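Local coordinates for hypothetical protein PA0094 (Pseudomonas aeruginosa, PDB 1TU1) that is essential for delivering the toxin Tse6 to target cells, acting as a homodimer in loading Tse6 onto VgrG1a, at residues A51-Y56 with P111-T116; D99-Q104 with A123-H128. One frame throughout, in Å; residues are numbered along the deposited sequence.

Interaction 1: residues A51-Y56 with P111-T116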
# COMPACT_ATOMS: atom_id res chain seq x y z
N ALA A 51 19.97 5.14 14.20
CA ALA A 51 20.01 6.56 14.54
C ALA A 51 18.90 6.94 15.53
O ALA A 51 17.79 6.36 15.49
CB ALA A 51 19.92 7.39 13.32
N PRO A 52 19.18 7.91 16.40
CA PRO A 52 18.15 8.47 17.27
C PRO A 52 16.98 8.96 16.42
O PRO A 52 17.22 9.54 15.37
CB PRO A 52 18.85 9.65 17.96
CG PRO A 52 20.30 9.31 17.93
CD PRO A 52 20.50 8.54 16.64
N PHE A 53 15.77 8.74 16.89
CA PHE A 53 14.56 9.18 16.20
C PHE A 53 14.55 10.69 15.95
O PHE A 53 14.05 11.14 14.91
CB PHE A 53 13.34 8.78 16.99
CG PHE A 53 12.03 9.08 16.29
CD1 PHE A 53 11.77 8.57 15.02
CD2 PHE A 53 11.08 9.89 16.90
CE1 PHE A 53 10.54 8.88 14.37
CE2 PHE A 53 9.86 10.18 16.25
CZ PHE A 53 9.61 9.65 15.00
N ALA A 54 15.09 11.47 16.90
CA ALA A 54 15.18 12.92 16.74
C ALA A 54 16.01 13.30 15.56
O ALA A 54 15.64 14.23 14.84
CB ALA A 54 15.73 13.58 18.01
N ASP A 55 17.12 12.60 15.34
CA ASP A 55 17.98 12.84 14.19
C ASP A 55 17.28 12.43 12.88
O ASP A 55 17.44 13.10 11.85
CB ASP A 55 19.28 12.05 14.27
CG ASP A 55 20.21 12.53 15.39
OD1 ASP A 55 19.88 13.51 16.12
OD2 ASP A 55 21.27 11.91 15.62
N TYR A 56 16.56 11.32 12.92
CA TYR A 56 15.79 10.87 11.74
C TYR A 56 14.80 11.96 11.33
O TYR A 56 14.74 12.34 10.16
CB TYR A 56 15.06 9.52 12.00
CG TYR A 56 13.98 9.28 10.96
CD1 TYR A 56 14.28 8.68 9.75
CD2 TYR A 56 12.68 9.72 11.18
CE1 TYR A 56 13.29 8.52 8.76
CE2 TYR A 56 11.69 9.56 10.22
CZ TYR A 56 11.99 8.97 9.02
OH TYR A 56 11.01 8.83 8.08
N PRO A 111 10.45 -2.50 12.41
CA PRO A 111 11.67 -2.10 11.71
C PRO A 111 11.60 -0.82 10.88
O PRO A 111 12.60 -0.48 10.25
CB PRO A 111 11.89 -3.29 10.77
CG PRO A 111 10.47 -3.65 10.39
CD PRO A 111 9.68 -3.49 11.63
N ALA A 112 10.45 -0.15 10.86
CA ALA A 112 10.24 1.00 9.97
C ALA A 112 9.36 2.05 10.62
O ALA A 112 8.38 1.72 11.34
CB ALA A 112 9.65 0.57 8.63
N VAL A 113 9.75 3.31 10.42
CA VAL A 113 8.98 4.44 10.89
C VAL A 113 7.63 4.40 10.15
O VAL A 113 7.62 4.19 8.95
CB VAL A 113 9.71 5.76 10.63
CG1 VAL A 113 8.85 6.97 10.94
CG2 VAL A 113 11.02 5.83 11.47
N LEU A 114 6.53 4.53 10.88
CA LEU A 114 5.19 4.61 10.28
C LEU A 114 4.82 6.09 10.10
O LEU A 114 4.83 6.87 11.06
CB LEU A 114 4.17 3.90 11.15
CG LEU A 114 2.77 3.68 10.53
CD1 LEU A 114 2.86 2.66 9.40
CD2 LEU A 114 1.80 3.25 11.58
N ILE A 115 4.48 6.46 8.87
CA ILE A 115 4.22 7.84 8.48
C ILE A 115 2.79 7.97 8.00
O ILE A 115 2.36 7.18 7.15
CB ILE A 115 5.17 8.27 7.39
CG1 ILE A 115 6.61 8.17 7.89
CG2 ILE A 115 4.88 9.74 6.93
CD1 ILE A 115 7.67 8.47 6.87
N THR A 116 2.04 8.92 8.56
CA THR A 116 0.70 9.24 8.01
C THR A 116 0.73 10.65 7.48
O THR A 116 1.39 11.55 8.05
CB THR A 116 -0.41 9.11 9.06
OG1 THR A 116 -0.30 10.16 10.03
CG2 THR A 116 -0.29 7.80 9.84
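Phe53 and Tyr56 reach from the first turn of helix 53-67 to Val113 at the start of strand 113-120, a helix-on-sheet contact within an α+β fold whose central sheet is antiparallel. Even the nearest pair of CA atoms, those of Phe53 and Val113, are 9.0 Å apart, so long side chains bridge the gap. Pro52 sits at the N-cap, and its carbonyl O takes the bond from Tyr56 N at 3.1 Å; Phe53 and Tyr56, three residues apart, fall on the same side of the helix. Phe53 presents a ring edge: CE1 lies 4.2 Å from Val113 CG2, with the methyl close to the ring plane. Gln48 and Glu108 also touch this phenylalanine.

Tyr56 is buried and comes closer. With CG swung anti to the backbone N (chi1 164°), its ring extends to the sheet, where Val113 CG2 stands over one face as a CH-pi contact, 4.1 Å from the ring centroid and 15° off the normal. The same methyl therefore meets one ring at its edge and the other over its face. Val113 CG1 packs nearer the rim, 3.9 Å from Tyr56 CE2. The phenol oxygen is satisfied by a hydrogen bond to Asp45 OD2 on the adjoining strand 38-45, while an apolar neighbour also abuts it: Ile115 CD1 lies 3.6 Å from Tyr56 OH.

Interaction 2: residues D99-Q104 with A123-H128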
# COMPACT_ATOMS: atom_id res chain seq x y z
N ASP A 99 -0.04 25.52 -4.17
CA ASP A 99 0.30 25.22 -2.79
C ASP A 99 -0.57 24.13 -2.19
O ASP A 99 -1.80 24.13 -2.34
CB ASP A 99 0.24 26.49 -1.94
CG ASP A 99 1.26 27.53 -2.38
OD1 ASP A 99 2.35 27.17 -2.91
OD2 ASP A 99 1.03 28.74 -2.24
N LEU A 100 0.10 23.20 -1.52
CA LEU A 100 -0.54 22.11 -0.81
C LEU A 100 -0.24 22.21 0.67
O LEU A 100 0.88 22.57 1.04
CB LEU A 100 0.02 20.79 -1.32
CG LEU A 100 -0.32 20.36 -2.74
CD1 LEU A 100 0.21 18.97 -2.90
CD2 LEU A 100 -1.81 20.41 -3.00
N MET A 101 -1.23 21.89 1.49
CA MET A 101 -1.10 21.82 2.93
C MET A 101 -1.00 20.36 3.37
O MET A 101 -1.86 19.54 3.05
CB MET A 101 -2.31 22.47 3.58
CG MET A 101 -2.19 22.78 5.06
SD MET A 101 -0.72 23.77 5.50
CE MET A 101 -0.53 23.18 7.22
N LEU A 102 0.06 20.05 4.13
CA LEU A 102 0.31 18.72 4.66
C LEU A 102 0.29 18.69 6.19
O LEU A 102 0.80 19.60 6.85
CB LEU A 102 1.66 18.23 4.17
CG LEU A 102 1.60 17.44 2.85
CD1 LEU A 102 1.18 18.33 1.67
CD2 LEU A 102 2.93 16.83 2.58
N ARG A 103 -0.33 17.66 6.74
CA ARG A 103 -0.18 17.32 8.15
C ARG A 103 0.37 15.89 8.18
O ARG A 103 -0.35 14.93 7.89
CB ARG A 103 -1.51 17.43 8.87
CG ARG A 103 -2.21 18.80 8.64
CD ARG A 103 -3.18 19.19 9.72
NE ARG A 103 -2.53 19.60 10.95
CZ ARG A 103 -3.17 19.97 12.06
NH1 ARG A 103 -4.49 19.93 12.12
NH2 ARG A 103 -2.50 20.33 13.14
N GLN A 104 1.66 15.79 8.51
CA GLN A 104 2.46 14.58 8.37
C GLN A 104 2.98 14.11 9.74
O GLN A 104 3.70 14.85 10.43
CB GLN A 104 3.62 14.86 7.42
CG GLN A 104 4.35 13.63 6.93
CD GLN A 104 5.20 13.91 5.71
OE1 GLN A 104 6.10 14.74 5.76
NE2 GLN A 104 4.89 13.24 4.61
N ALA A 123 -6.89 26.18 1.76
CA ALA A 123 -8.32 26.49 1.86
C ALA A 123 -9.16 25.34 2.41
O ALA A 123 -10.16 25.57 3.09
CB ALA A 123 -8.87 26.93 0.48
N ASP A 124 -8.77 24.10 2.12
CA ASP A 124 -9.57 22.94 2.52
C ASP A 124 -9.15 22.31 3.85
O ASP A 124 -9.84 21.44 4.36
CB ASP A 124 -9.57 21.87 1.42
CG ASP A 124 -10.32 22.32 0.17
OD1 ASP A 124 -11.05 23.34 0.24
OD2 ASP A 124 -10.24 21.71 -0.91
N LEU A 125 -8.00 22.71 4.40
CA LEU A 125 -7.54 22.08 5.63
C LEU A 125 -8.59 22.12 6.75
O LEU A 125 -8.87 21.09 7.37
CB LEU A 125 -6.20 22.66 6.10
CG LEU A 125 -5.71 22.09 7.44
CD1 LEU A 125 -5.56 20.56 7.38
CD2 LEU A 125 -4.40 22.73 7.87
N PRO A 126 -9.20 23.28 7.02
CA PRO A 126 -10.18 23.36 8.11
C PRO A 126 -11.36 22.43 7.95
O PRO A 126 -11.93 21.98 8.93
CB PRO A 126 -10.64 24.83 8.07
CG PRO A 126 -9.53 25.54 7.43
CD PRO A 126 -9.00 24.59 6.37
N HIS A 127 -11.75 22.14 6.71
CA HIS A 127 -12.87 21.25 6.48
C HIS A 127 -12.52 19.79 6.80
O HIS A 127 -13.32 19.05 7.36
CB HIS A 127 -13.35 21.36 5.03
CG HIS A 127 -14.41 20.37 4.71
ND1 HIS A 127 -14.13 19.08 4.33
CD2 HIS A 127 -15.76 20.46 4.77
CE1 HIS A 127 -15.26 18.42 4.15
NE2 HIS A 127 -16.26 19.23 4.42
N HIS A 128 -11.32 19.37 6.42
CA HIS A 128 -10.92 17.97 6.57
C HIS A 128 -10.35 17.62 7.97
O HIS A 128 -10.33 16.45 8.37
CB HIS A 128 -9.92 17.61 5.47
CG HIS A 128 -10.55 17.49 4.12
ND1 HIS A 128 -11.56 16.60 3.85
CD2 HIS A 128 -10.34 18.18 2.98
CE1 HIS A 128 -11.93 16.73 2.59
NE2 HIS A 128 -11.20 17.67 2.04
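Met101 and Leu125 mark the closest backbone approach, their CA atoms 7.0 Å apart, where the extended chain of strand 98-107 runs past the N-terminal part of helix 125-137. No hydrogen bond joins the two segments. The strand is held instead by its sheet neighbours, Met101 pairing through the backbone with Thr120 and Arg103 with Leu118, while in the helical segment His128 N bonds to Asp124 O at 3.3 Å.

Met101 and Arg103, two residues apart, set out toward the helix from their CB atoms, and Leu102 between them sets out away from it. Leu125 packs across this pair and divides its two methyls between them. Its chi1 of 176° carries CG away from the backbone N and out to the strand. Leu125 CD2 rests against Met101 CG at 3.6 Å, and Met101 CE touches the same methyl at 3.9 Å. On the other branch Leu125 CD1 meets Arg103 CD at 3.6 Å, the leucine crossing the aliphatic part of the arginine at about a right angle. The Arg103 methylenes thus join the apolar packing, while its guanidinium group is engaged beyond Leu125: the chain turns at chi3 (74°), and the group forms salt bridges from NE to Asp90 OD1 and from NH1 to Glu129 OE2, the latter tying strand to helix a second time. Thr120 touches Leu125 as well. This is the packing of a β-β-α unit, in which an antiparallel hairpin is followed by a helix that folds back over its sheet.

Interactions 1 and 2 lie on opposite faces of one antiparallel sheet, their centres 23 Å apart, with helix 53-67 on one side and helix 125-137 on the other. They are joined through the neighbouring strands 98-107 and 113-120: Gln104, pointing to the opposite face from Met101 and Arg103, packs its CG 3.9 Å from Ile115 CG2. Along the chain the segments alternate, so strand 113-120 leads from the first contact into the helix of the second. Interaction 1 has small molecules nearby, probably from the crystallisation liquor: a di(hydroxyethyl)ether about 4 Å from the Ile115 side chain and an ethanediol about 5 Å from that of Phe53.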